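Local coordinates for protein COBE (Pseudomonas aeruginosa, PDB 2W6K) that probably takes part in the biosynthesis of cobalamin (vitamin B12), though its exact step is uncertain, at residues A[32-37]-A[124-129]; A[47-52]-A[104-109]; A[80-85]-A[111-116]. All coordinates share one frame; numbering follows the deposited sequence. Where two conformers were deposited one is given.

Contact 1. Residues A[32-37]-A[124-129]; sequences ERTLGE and AKRSDD. With SO4 (sulfate ion), chain B.
Arg-126, on the outermost strand 119-127 of the mixed five-stranded sheet, reaches across the last turns of helix 24-37 and meets Thr-34, Arg-33 and Glu-37 in turn. The contact joins that helix to the edge strand in an alpha/beta/alpha sandwich; the backbones come closest at Thr-34 and Arg-126, with their CA atoms 6.3 Å apart.

Packing is carried by the aliphatic part of Arg-126. Its CG stands anti to the backbone N (chi1 -180°) and the chain is extended as far as NE, which lays the methylenes along the helix surface. Thr-34 and Arg-126 run antiparallel past each other, Thr-34 OG1 lying 3.4 Å from both CB and CD of Arg-126. The hydroxyl has its polar partner within the helix, the carbonyl of Leu-30, while Thr-34 also packs on Ile-133 and Leu-135 of strand 131-138. Arg-33 lies alongside Arg-126, its CB 3.9 Å from Arg-126 NE, but its bent chain carries its own guanidinium away.

Glu-37, exposed at the end of the helix, supplies the salt bridge between the segments, OE2 to Arg-126 NH1 at 3.0 Å. OE1 is equally near, so the carboxylate straddles one nitrogen; with the planes 76° apart, the groups do not pair edge to edge.

The CB of Lys-125 points away from helix 24-37. A sulfate, probably from the crystallisation liquor, is bound there by Ser-101 OG and the backbone N atoms of Val-102 and Ala-103. Lys-125 NZ donates to the Ser-88 carbonyl and, at 2.9 Å, to sulfate O3.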
ATOM      1  N   GLU A  32      -3.061   5.639 -10.326  1.00 10.56           N
ATOM      2  CA  GLU A  32      -3.020   5.223 -11.743  1.00 11.93           C
ATOM      3  C   GLU A  32      -1.633   5.427 -12.331  1.00 12.26           C
ATOM      4  O   GLU A  32      -1.112   4.556 -13.064  1.00 12.62           O
ATOM      5  CB  GLU A  32      -4.035   6.031 -12.537  1.00 13.07           C
ATOM      6  CG  GLU A  32      -5.400   5.474 -12.499  1.00 18.82           C
ATOM      7  CD  GLU A  32      -6.286   6.144 -13.544  1.00 23.59           C
ATOM      8  OE1 GLU A  32      -6.839   5.423 -14.408  1.00 28.80           O
ATOM      9  OE2 GLU A  32      -6.393   7.386 -13.516  1.00 26.88           O
ATOM     10  N   ARG A  33      -1.025   6.568 -12.021  1.00 20.00           N
ATOM     11  CA  ARG A  33       0.326   6.865 -12.481  1.00 20.00           C
ATOM     12  C   ARG A  33       1.329   5.852 -11.936  1.00 20.00           C
ATOM     13  O   ARG A  33       2.188   5.359 -12.666  1.00 13.63           O
ATOM     14  CB  ARG A  33       0.733   8.280 -12.070  1.00 20.00           C
ATOM     15  CG  ARG A  33       1.076   9.192 -13.237  1.00 20.00           C
ATOM     16  CD  ARG A  33      -0.179   9.719 -13.913  1.00 20.00           C
ATOM     17  NE  ARG A  33      -0.772   8.732 -14.812  1.00 20.00           N
ATOM     18  CZ  ARG A  33      -2.069   8.661 -15.092  1.00 20.00           C
ATOM     19  NH1 ARG A  33      -2.519   7.729 -15.922  1.00 20.00           N
ATOM     20  NH2 ARG A  33      -2.916   9.520 -14.542  1.00 20.00           N
ATOM     21  N   THR A  34       1.211   5.548 -10.647  1.00 12.43           N
ATOM     22  CA  THR A  34       2.149   4.651  -9.978  1.00 11.43           C
ATOM     23  C   THR A  34       2.055   3.228 -10.544  1.00 11.61           C
ATOM     24  O   THR A  34       3.074   2.579 -10.814  1.00 11.72           O
ATOM     25  CB  THR A  34       1.903   4.654  -8.456  1.00 11.06           C
ATOM     26  OG1 THR A  34       2.044   5.994  -7.953  1.00 13.20           O
ATOM     27  CG2 THR A  34       2.940   3.779  -7.782  1.00 13.46           C
ATOM     28  N   LEU A  35       0.825   2.784 -10.756  1.00 10.09           N
ATOM     29  CA  LEU A  35       0.558   1.496 -11.368  1.00 11.10           C
ATOM     30  C   LEU A  35       1.130   1.442 -12.784  1.00 10.87           C
ATOM     31  O   LEU A  35       1.727   0.438 -13.164  1.00 12.55           O
ATOM     32  CB  LEU A  35      -0.948   1.223 -11.407  1.00 11.28           C
ATOM     33  CG  LEU A  35      -1.491   0.806 -10.027  1.00 10.59           C
ATOM     34  CD1 LEU A  35      -3.000   0.964 -10.023  1.00 11.42           C
ATOM     35  CD2 LEU A  35      -1.129  -0.594  -9.596  1.00 12.87           C
ATOM     36  N   GLY A  36       0.933   2.517 -13.541  1.00 11.43           N
ATOM     37  CA  GLY A  36       1.409   2.600 -14.951  1.00 12.19           C
ATOM     38  C   GLY A  36       2.909   2.429 -15.040  1.00 13.29           C
ATOM     39  O   GLY A  36       3.424   1.711 -15.921  1.00 12.35           O
ATOM     40  N   GLU A  37       3.625   3.081 -14.126  1.00 12.92           N
ATOM     41  CA  GLU A  37       5.095   2.989 -14.128  1.00 14.67           C
ATOM     42  C   GLU A  37       5.552   1.555 -14.026  1.00 13.74           C
ATOM     43  O   GLU A  37       6.581   1.170 -14.611  1.00 13.44           O
ATOM     44  CB  GLU A  37       5.667   3.809 -12.986  1.00 15.13           C
ATOM     45  CG  GLU A  37       5.522   5.282 -13.203  1.00 18.12           C
ATOM     46  CD  GLU A  37       6.413   6.068 -12.267  1.00 25.74           C
ATOM     47  OE1 GLU A  37       6.179   6.034 -11.037  1.00 28.06           O
ATOM     48  OE2 GLU A  37       7.344   6.730 -12.776  1.00 28.60           O
ATOM     49  N   ALA A 124      10.520   2.078  -5.082  1.00 14.96           N
ATOM     50  CA  ALA A 124      10.301   3.187  -4.182  1.00 14.65           C
ATOM     51  C   ALA A 124       8.927   3.845  -4.407  1.00 14.36           C
ATOM     52  O   ALA A 124       8.411   3.881  -5.529  1.00 14.60           O
ATOM     53  CB  ALA A 124      11.407   4.224  -4.382  1.00 16.23           C
ATOM     54  N   LYS A 125       8.354   4.391  -3.343  1.00 12.76           N
ATOM     55  CA  LYS A 125       7.043   5.053  -3.441  1.00 12.22           C
ATOM     56  C   LYS A 125       7.112   6.206  -4.423  1.00 12.91           C
ATOM     57  O   LYS A 125       8.182   6.822  -4.603  1.00 13.52           O
ATOM     58  CB  LYS A 125       6.639   5.580  -2.081  1.00 11.29           C
ATOM     59  CG  LYS A 125       7.419   6.813  -1.689  1.00 12.25           C
ATOM     60  CD  LYS A 125       7.273   7.123  -0.224  1.00 15.40           C
ATOM     61  CE  LYS A 125       7.979   8.414   0.073  1.00 15.30           C
ATOM     62  NZ  LYS A 125       8.244   8.570   1.519  1.00 17.25           N
ATOM     63  N   ARG A 126       5.980   6.486  -5.064  1.00 12.67           N
ATOM     64  CA  ARG A 126       5.822   7.688  -5.900  1.00 14.27           C
ATOM     65  C   ARG A 126       5.116   8.762  -5.066  1.00 14.53           C
ATOM     66  O   ARG A 126       4.129   8.492  -4.351  1.00 12.75           O
ATOM     67  CB  ARG A 126       5.066   7.349  -7.180  1.00 13.99           C
ATOM     68  CG  ARG A 126       4.853   8.542  -8.134  1.00 16.34           C
ATOM     69  CD  ARG A 126       4.206   8.096  -9.451  1.00 18.26           C
ATOM     70  NE  ARG A 126       4.100   9.207 -10.399  0.80 24.12           N
ATOM     71  CZ  ARG A 126       5.072   9.624 -11.212  0.80 27.58           C
ATOM     72  NH1 ARG A 126       6.265   9.040 -11.210  0.80 27.63           N
ATOM     73  NH2 ARG A 126       4.846  10.654 -12.031  0.80 27.86           N
ATOM     74  N   SER A 127       5.623   9.986  -5.141  1.00 15.30           N
ATOM     75  CA  SER A 127       5.170  11.049  -4.254  1.00 17.17           C
ATOM     76  C   SER A 127       4.824  12.324  -5.022  1.00 18.56           C
ATOM     77  O   SER A 127       5.468  12.638  -6.038  1.00 18.37           O
ATOM     78  CB  SER A 127       6.292  11.380  -3.266  1.00 17.43           C
ATOM     79  OG  SER A 127       6.620  10.240  -2.487  1.00 19.95           O
ATOM     80  N   ASP A 128       3.774  13.006  -4.573  1.00 19.39           N
ATOM     81  CA  ASP A 128       3.630  14.444  -4.856  1.00 20.65           C
ATOM     82  C   ASP A 128       3.568  15.192  -3.540  1.00 21.70           C
ATOM     83  O   ASP A 128       3.946  14.667  -2.494  1.00 23.06           O
ATOM     84  CB  ASP A 128       2.495  14.749  -5.842  1.00 21.60           C
ATOM     85  CG  ASP A 128       1.127  14.292  -5.352  1.00 19.00           C
ATOM     86  OD1 ASP A 128       0.901  14.325  -4.145  1.00 17.12           O
ATOM     87  OD2 ASP A 128       0.286  13.918  -6.202  1.00 21.94           O
ATOM     88  N   ASP A 129       3.106  16.435  -3.549  1.00 22.64           N
ATOM     89  CA  ASP A 129       3.157  17.203  -2.317  1.00 23.30           C
ATOM     90  C   ASP A 129       1.986  16.893  -1.339  1.00 22.20           C
ATOM     91  O   ASP A 129       2.041  17.197  -0.127  1.00 24.18           O
ATOM     92  CB  ASP A 129       3.356  18.664  -2.718  0.60 23.86           C
ATOM     93  CG  ASP A 129       4.429  18.799  -3.815  0.60 25.32           C
ATOM     94  OD1 ASP A 129       5.636  18.763  -3.487  0.60 24.75           O
ATOM     95  OD2 ASP A 129       4.081  18.875  -5.021  0.60 30.26           O
TER
HETATM   96  S   SO4 B1140       4.594   8.288   3.333  1.00 13.59           S
HETATM   97  O1  SO4 B1140       4.532   9.710   2.865  1.00 19.44           O
HETATM   98  O2  SO4 B1140       4.508   8.256   4.786  1.00 16.13           O
HETATM   99  O3  SO4 B1140       5.868   7.744   2.908  1.00 17.46           O
HETATM  100  O4  SO4 B1140       3.495   7.573   2.751  1.00 18.00           O

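Contact 2. Residues A[47-52]-A[104-109]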
ATOM      1  N   ALA A  47      -6.182  -4.598  -2.997  1.00 11.09           N
ATOM      2  CA  ALA A  47      -6.619  -3.839  -1.817  1.00 10.47           C
ATOM      3  C   ALA A  47      -5.779  -2.591  -1.661  1.00  9.40           C
ATOM      4  O   ALA A  47      -4.689  -2.509  -2.230  1.00 11.18           O
ATOM      5  CB  ALA A  47      -6.461  -4.680  -0.584  1.00 10.81           C
ATOM      6  N   LEU A  48      -6.267  -1.666  -0.835  1.00  8.30           N
ATOM      7  CA  LEU A  48      -5.489  -0.487  -0.491  1.00  7.36           C
ATOM      8  C   LEU A  48      -5.121  -0.625   0.987  1.00  7.65           C
ATOM      9  O   LEU A  48      -5.835  -1.295   1.750  1.00  7.18           O
ATOM     10  CB  LEU A  48      -6.308   0.787  -0.643  1.00  8.73           C
ATOM     11  CG  LEU A  48      -7.006   1.054  -1.984  1.00  8.62           C
ATOM     12  CD1 LEU A  48      -7.876   2.223  -1.782  1.00 12.12           C
ATOM     13  CD2 LEU A  48      -5.931   1.321  -3.057  1.00 11.23           C
ATOM     14  N   ALA A  49      -4.002  -0.024   1.386  1.00  7.47           N
ATOM     15  CA  ALA A  49      -3.574  -0.099   2.790  1.00  7.29           C
ATOM     16  C   ALA A  49      -3.105   1.253   3.258  1.00  8.02           C
ATOM     17  O   ALA A  49      -2.506   1.984   2.494  1.00  8.31           O
ATOM     18  CB  ALA A  49      -2.438  -1.106   2.966  1.00  8.98           C
ATOM     19  N   SER A  50      -3.378   1.570   4.526  1.00  8.26           N
ATOM     20  CA  SER A  50      -2.821   2.782   5.123  1.00  7.05           C
ATOM     21  C   SER A  50      -2.693   2.585   6.617  1.00  7.59           C
ATOM     22  O   SER A  50      -2.834   1.493   7.123  1.00  8.52           O
ATOM     23  CB  SER A  50      -3.667   4.035   4.788  1.00  7.10           C
ATOM     24  OG  SER A  50      -2.967   5.229   5.116  1.00  9.70           O
ATOM     25  N   ILE A  51      -2.324   3.650   7.295  1.00  8.13           N
ATOM     26  CA  ILE A  51      -2.165   3.574   8.750  1.00  9.67           C
ATOM     27  C   ILE A  51      -3.456   3.935   9.477  1.00 10.59           C
ATOM     28  O   ILE A  51      -4.216   4.805   9.051  1.00 11.32           O
ATOM     29  CB  ILE A  51      -0.987   4.459   9.213  1.00  8.75           C
ATOM     30  CG1 ILE A  51      -0.601   4.128  10.663  1.00 10.25           C
ATOM     31  CG2 ILE A  51      -1.295   5.910   9.050  1.00  9.64           C
ATOM     32  CD1 ILE A  51       0.804   4.685  11.035  1.00 10.52           C
ATOM     33  N   ASP A  52      -3.693   3.264  10.602  1.00 12.90           N
ATOM     34  CA  ASP A  52      -4.853   3.533  11.392  1.00 15.41           C
ATOM     35  C   ASP A  52      -4.471   4.640  12.335  1.00 17.72           C
ATOM     36  O   ASP A  52      -3.287   4.809  12.676  1.00 17.38           O
ATOM     37  CB  ASP A  52      -5.311   2.295  12.181  1.00 16.65           C
ATOM     38  CG  ASP A  52      -6.788   2.342  12.499  1.00 18.87           C
ATOM     39  OD1 ASP A  52      -7.470   3.328  12.114  1.00 20.00           O
ATOM     40  OD2 ASP A  52      -7.280   1.396  13.118  1.00 21.20           O
ATOM     41  N   GLU A 104       4.895   2.741   2.024  1.00  7.74           N
ATOM     42  CA  GLU A 104       5.729   1.556   1.834  1.00  8.23           C
ATOM     43  C   GLU A 104       5.442   0.484   2.907  1.00  8.65           C
ATOM     44  O   GLU A 104       5.241  -0.688   2.589  1.00  8.06           O
ATOM     45  CB  GLU A 104       7.200   1.952   1.815  1.00  8.86           C
ATOM     46  CG  GLU A 104       7.513   2.769   0.597  1.00  9.99           C
ATOM     47  CD  GLU A 104       8.969   3.182   0.451  1.00 11.21           C
ATOM     48  OE1 GLU A 104       9.745   2.980   1.394  1.00 13.56           O
ATOM     49  OE2 GLU A 104       9.297   3.745  -0.630  1.00 11.38           O
ATOM     50  N   ALA A 105       5.379   0.908   4.160  1.00  8.49           N
ATOM     51  CA  ALA A 105       5.131  -0.043   5.264  1.00  8.36           C
ATOM     52  C   ALA A 105       3.758  -0.651   5.195  1.00  7.77           C
ATOM     53  O   ALA A 105       3.629  -1.845   5.434  1.00  8.76           O
ATOM     54  CB  ALA A 105       5.358   0.608   6.627  1.00  8.48           C
ATOM     55  N   ALA A 106       2.739   0.141   4.833  1.00 10.15           N
ATOM     56  CA  ALA A 106       1.355  -0.389   4.802  1.00  8.22           C
ATOM     57  C   ALA A 106       1.188  -1.389   3.650  1.00  8.80           C
ATOM     58  O   ALA A 106       0.518  -2.427   3.794  1.00  9.29           O
ATOM     59  CB  ALA A 106       0.316   0.722   4.729  1.00  9.51           C
ATOM     60  N   ALA A 107       1.840  -1.099   2.532  1.00  8.51           N
ATOM     61  CA  ALA A 107       1.803  -2.000   1.381  1.00  8.44           C
ATOM     62  C   ALA A 107       2.394  -3.371   1.744  1.00  8.54           C
ATOM     63  O   ALA A 107       1.752  -4.404   1.518  1.00  9.94           O
ATOM     64  CB  ALA A 107       2.509  -1.372   0.162  1.00  9.15           C
ATOM     65  N   LEU A 108       3.602  -3.377   2.313  1.00  9.09           N
ATOM     66  CA  LEU A 108       4.257  -4.607   2.696  1.00 10.17           C
ATOM     67  C   LEU A 108       3.421  -5.357   3.736  1.00 10.37           C
ATOM     68  O   LEU A 108       3.193  -6.568   3.595  1.00 11.50           O
ATOM     69  CB  LEU A 108       5.642  -4.295   3.253  1.00 11.36           C
ATOM     70  CG  LEU A 108       6.697  -3.926   2.212  1.00 11.53           C
ATOM     71  CD1 LEU A 108       7.922  -3.397   2.942  1.00 13.45           C
ATOM     72  CD2 LEU A 108       7.026  -5.164   1.357  1.00 12.55           C
ATOM     73  N   ALA A 109       2.995  -4.643   4.781  1.00 10.34           N
ATOM     74  CA  ALA A 109       2.246  -5.239   5.910  1.00 10.80           C
ATOM     75  C   ALA A 109       0.984  -5.942   5.477  1.00 11.35           C
ATOM     76  O   ALA A 109       0.767  -7.108   5.842  1.00 12.19           O
ATOM     77  CB  ALA A 109       1.954  -4.191   6.994  1.00 10.06           C
TER
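Ala-49 CB points from strand 47-51 onto the helix backbone at Ala-106, lying 3.3 Å from Ala-106 O and 3.7 Å from the methyl carbon CB of the same residue. The Ala-106 methyl in turn is directed at the strand, where it rests 3.8 Å from Ser-50 CA. With alanine on both sides the two backbones come close together: the axes of the short segments approach to 6.8 Å, and the CA atoms of Ser-50 and Ala-106 are 5.3 Å apart. The helix runs obliquely over the strand, at 129° between their N-to-C directions.

No hydrogen bond joins the segments; the contact is buried and made of van der Waals packing, methyl against methyl and methyl against a helix carbonyl. Ser-50 turns its CB away from the helix, and its hydroxyl is bonded to the carbonyl of Ile-16 on the adjacent strand 12-18. Around the alanine pair, Leu-74 of strand 71-74, Ile-13 of strand 12-18 and Leu-110 of helix 102-115 also pack on Ala-49.

Strand 47-51 lies between parallel neighbours 71-74 and 12-18. This is the helix-on-sheet packing of an alpha/beta/alpha sandwich, with helix 102-115 on the face opposite helix 24-37.

Contact 3. Residues A[80-85]-A[111-116]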
ATOM      1  N   HIS A  80       5.618  -0.597  11.992  1.00 15.94           N
ATOM      2  CA  HIS A  80       6.980  -0.520  12.527  1.00 17.80           C
ATOM      3  C   HIS A  80       7.827  -1.768  12.258  1.00 17.95           C
ATOM      4  O   HIS A  80       9.054  -1.661  12.066  1.00 18.79           O
ATOM      5  CB  HIS A  80       6.945  -0.228  14.022  1.00 17.81           C
ATOM      6  CG  HIS A  80       8.299  -0.242  14.651  1.00 20.40           C
ATOM      7  ND1 HIS A  80       9.210   0.768  14.458  1.00 25.34           N
ATOM      8  CD2 HIS A  80       8.908  -1.156  15.442  1.00 24.34           C
ATOM      9  CE1 HIS A  80      10.326   0.484  15.106  1.00 24.63           C
ATOM     10  NE2 HIS A  80      10.170  -0.679  15.711  1.00 26.42           N
ATOM     11  N   ASP A  81       7.189  -2.943  12.250  1.00 17.55           N
ATOM     12  CA  ASP A  81       7.865  -4.201  11.925  1.00 17.56           C
ATOM     13  C   ASP A  81       8.625  -4.158  10.586  1.00 17.07           C
ATOM     14  O   ASP A  81       9.533  -4.962  10.367  1.00 17.41           O
ATOM     15  CB  ASP A  81       6.871  -5.358  11.889  1.00 18.05           C
ATOM     16  CG  ASP A  81       6.443  -5.838  13.280  1.00 21.69           C
ATOM     17  OD1 ASP A  81       7.105  -5.497  14.287  1.00 23.95           O
ATOM     18  OD2 ASP A  81       5.448  -6.594  13.347  1.00 24.44           O
ATOM     19  N   TYR A  82       8.257  -3.218   9.710  1.00 16.04           N
ATOM     20  CA  TYR A  82       8.777  -3.165   8.327  1.00 15.98           C
ATOM     21  C   TYR A  82       9.815  -2.054   8.102  1.00 16.30           C
ATOM     22  O   TYR A  82      10.359  -1.907   7.004  1.00 15.81           O
ATOM     23  CB  TYR A  82       7.599  -3.062   7.331  1.00 15.80           C
ATOM     24  CG  TYR A  82       6.742  -4.312   7.341  1.00 15.45           C
ATOM     25  CD1 TYR A  82       7.042  -5.385   6.495  1.00 14.44           C
ATOM     26  CD2 TYR A  82       5.678  -4.451   8.237  1.00 14.08           C
ATOM     27  CE1 TYR A  82       6.299  -6.541   6.515  1.00 16.67           C
ATOM     28  CE2 TYR A  82       4.932  -5.621   8.278  1.00 16.18           C
ATOM     29  CZ  TYR A  82       5.241  -6.655   7.402  1.00 16.55           C
ATOM     30  OH  TYR A  82       4.519  -7.828   7.394  1.00 18.48           O
ATOM     31  N   GLU A  83      10.112  -1.302   9.160  1.00 17.03           N
ATOM     32  CA  GLU A  83      11.149  -0.276   9.149  1.00 19.20           C
ATOM     33  C   GLU A  83      12.439  -0.662   8.418  1.00 19.75           C
ATOM     34  O   GLU A  83      12.942   0.122   7.598  1.00 19.66           O
ATOM     35  CB  GLU A  83      11.503   0.126  10.585  1.00 20.09           C
ATOM     36  CG  GLU A  83      10.654   1.219  11.171  1.00 23.81           C
ATOM     37  CD  GLU A  83      10.622   2.462  10.297  0.80 24.92           C
ATOM     38  OE1 GLU A  83       9.512   2.913  10.002  0.80 22.33           O
ATOM     39  OE2 GLU A  83      11.701   2.968   9.914  0.80 29.25           O
ATOM     40  N   PRO A  84      13.019  -1.839   8.750  1.00 20.51           N
ATOM     41  CA  PRO A  84      14.291  -2.245   8.144  1.00 20.85           C
ATOM     42  C   PRO A  84      14.222  -2.480   6.641  1.00 20.55           C
ATOM     43  O   PRO A  84      15.267  -2.596   5.991  1.00 22.21           O
ATOM     44  CB  PRO A  84      14.599  -3.590   8.832  1.00 20.93           C
ATOM     45  CG  PRO A  84      13.810  -3.586  10.078  1.00 21.52           C
ATOM     46  CD  PRO A  84      12.567  -2.817   9.769  1.00 21.28           C
ATOM     47  N   ARG A  85      13.003  -2.555   6.106  1.00 19.45           N
ATOM     48  CA  ARG A  85      12.805  -2.909   4.709  0.50 19.34           C
ATOM     49  C   ARG A  85      12.362  -1.736   3.855  1.00 18.59           C
ATOM     50  O   ARG A  85      12.263  -1.865   2.656  1.00 19.41           O
ATOM     51  CB  ARG A  85      11.801  -4.050   4.586  0.50 18.88           C
ATOM     52  CG  ARG A  85      12.276  -5.351   5.206  0.50 20.04           C
ATOM     53  CD  ARG A  85      11.120  -6.290   5.423  0.50 20.17           C
ATOM     54  NE  ARG A  85      10.638  -6.844   4.156  0.50 20.07           N
ATOM     55  CZ  ARG A  85       9.616  -7.688   4.035  0.50 19.37           C
ATOM     56  NH1 ARG A  85       9.264  -8.127   2.835  0.50 19.23           N
ATOM     57  NH2 ARG A  85       8.947  -8.094   5.102  0.50 19.90           N
ATOM     58  N   ALA A 111       0.165  -6.895   2.370  1.00 10.59           N
ATOM     59  CA  ALA A 111       0.433  -7.981   1.411  1.00 10.97           C
ATOM     60  C   ALA A 111       0.793  -9.262   2.156  1.00 11.95           C
ATOM     61  O   ALA A 111       0.300 -10.344   1.821  1.00 13.01           O
ATOM     62  CB  ALA A 111       1.548  -7.597   0.448  1.00 10.72           C
ATOM     63  N   GLU A 112       1.615  -9.127   3.187  1.00 12.41           N
ATOM     64  CA  GLU A 112       2.087 -10.313   3.945  1.00 14.44           C
ATOM     65  C   GLU A 112       0.982 -10.931   4.777  1.00 15.17           C
ATOM     66  O   GLU A 112       0.952 -12.157   4.936  1.00 15.16           O
ATOM     67  CB  GLU A 112       3.315  -9.981   4.803  1.00 14.63           C
ATOM     68  CG  GLU A 112       4.511  -9.596   3.949  1.00 17.02           C
ATOM     69  CD  GLU A 112       5.841  -9.641   4.680  1.00 19.88           C
ATOM     70  OE1 GLU A 112       5.833  -9.601   5.923  1.00 21.43           O
ATOM     71  OE2 GLU A 112       6.881  -9.678   3.977  1.00 22.35           O
ATOM     72  N   ARG A 113       0.084 -10.097   5.314  1.00 15.45           N
ATOM     73  CA  ARG A 113      -1.071 -10.577   6.081  1.00 16.27           C
ATOM     74  C   ARG A 113      -2.130 -11.294   5.283  1.00 16.61           C
ATOM     75  O   ARG A 113      -2.653 -12.324   5.747  1.00 17.13           O
ATOM     76  CB  ARG A 113      -1.710  -9.445   6.898  1.00 17.70           C
ATOM     77  CG  ARG A 113      -0.902  -9.210   8.102  1.00 20.04           C
ATOM     78  CD  ARG A 113      -1.039  -7.872   8.751  1.00 23.24           C
ATOM     79  NE  ARG A 113      -0.137  -7.920   9.887  1.00 25.05           N
ATOM     80  CZ  ARG A 113       1.189  -7.838   9.805  1.00 26.95           C
ATOM     81  NH1 ARG A 113       1.911  -7.940  10.906  1.00 27.74           N
ATOM     82  NH2 ARG A 113       1.797  -7.651   8.629  1.00 27.32           N
ATOM     83  N   LEU A 114      -2.474 -10.751   4.113  1.00 14.69           N
ATOM     84  CA  LEU A 114      -3.398 -11.417   3.208  1.00 14.16           C
ATOM     85  C   LEU A 114      -2.757 -12.630   2.557  1.00 15.16           C
ATOM     86  O   LEU A 114      -3.448 -13.638   2.327  1.00 14.65           O
ATOM     87  CB  LEU A 114      -3.928 -10.457   2.125  1.00 13.28           C
ATOM     88  CG  LEU A 114      -4.761  -9.282   2.630  1.00 13.19           C
ATOM     89  CD1 LEU A 114      -5.020  -8.259   1.488  1.00 14.53           C
ATOM     90  CD2 LEU A 114      -6.070  -9.727   3.320  1.00 13.54           C
ATOM     91  N   GLY A 115      -1.461 -12.538   2.249  1.00 15.17           N
ATOM     92  CA  GLY A 115      -0.765 -13.566   1.452  1.00 17.19           C
ATOM     93  C   GLY A 115      -0.097 -14.682   2.220  1.00 18.76           C
ATOM     94  O   GLY A 115       0.040 -15.795   1.693  1.00 19.42           O
ATOM     95  N   GLY A 116       0.303 -14.400   3.456  1.00 18.98           N
ATOM     96  CA  GLY A 116       0.864 -15.418   4.349  1.00 20.74           C
ATOM     97  C   GLY A 116       2.286 -15.806   4.012  1.00 21.42           C
ATOM     98  O   GLY A 116       2.737 -16.928   4.328  1.00 21.92           O
TER
HETATM   99  O   HOH W   1       5.052  -7.935  11.182  1.00 35.53           O
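Tyr-82 sends its ring from the loop 80-85 to helix 102-115, where its hydroxyl lies between Glu-112 and Arg-113. From CB onward, the side chain leads toward the helix. CG stands anti to the carbonyl carbon (chi1 -66°), and the body of the ring packs on Leu-108 and Ala-109, one turn earlier in the helix. Farther out, CE1 comes within 3.2 Å of Glu-112 OE1, and CE2 on the other flank lies 3.8 Å from Arg-113 NH2. Both polar groups sit at the ring edge, near its plane. At the tip, OH donates to Glu-112 OE1 over 2.7 Å, meeting that oxygen from above the carboxylate plane, and accepts from Arg-113 NH2 at 3.0 Å. The latter bond lies nearly in the guanidinium plane but is bent, with an angle of 146° at the hydrogen. Arg-113 NH2 also donates to the carbonyl of Ala-109.

The second oxygen of Glu-112, OE2, accepts from the backbone N of Ala-119 and faces the tip of Arg-85. In the conformer described, one of two, Arg-85 NH1 and NH2 both reach OE2, at 3.1 and 2.8 Å; OE2 lies in the guanidinium plane, but the donors approach its syn side more than 30° out of the carboxylate plane. Arg-113 is linked to Asp-81 through a water, which donates to Asp-81 OD2 and accepts from Arg-113 NH1 at 3.2 Å.

Held by Tyr-82 OH and Ala-119 N, with Arg-85 adding to this in the conformer described, the Glu-112 carboxylate is probably restrained in rotation and stays ionised. The tyrosine hydroxyl, both donor and acceptor, passes the polar network from Glu-112 to Arg-113 and fixes the loop on the helix end.

How the contacts relate
Contacts 2 and 3 share helix 102-115, have centres 9 Å apart and touch through Tyr-82. Contact 1 is farther off, its centre 15 Å from that of contact 2 and 20 Å from that of contact 3, on the opposite side of the chain's centre from the latter. Contacts 1 and 2 nevertheless touch where the Lys-125 backbone N probably bonds Glu-104 OE2, and both reach the same sheet. Along the chain, contact 1 encloses the other two, whose segments alternate: 47-52, 80-85, 104-109, 111-116. Helices 24-37 and 102-115 lie on opposite faces of the one sheet, consistent with a single compact alpha/beta/alpha domain.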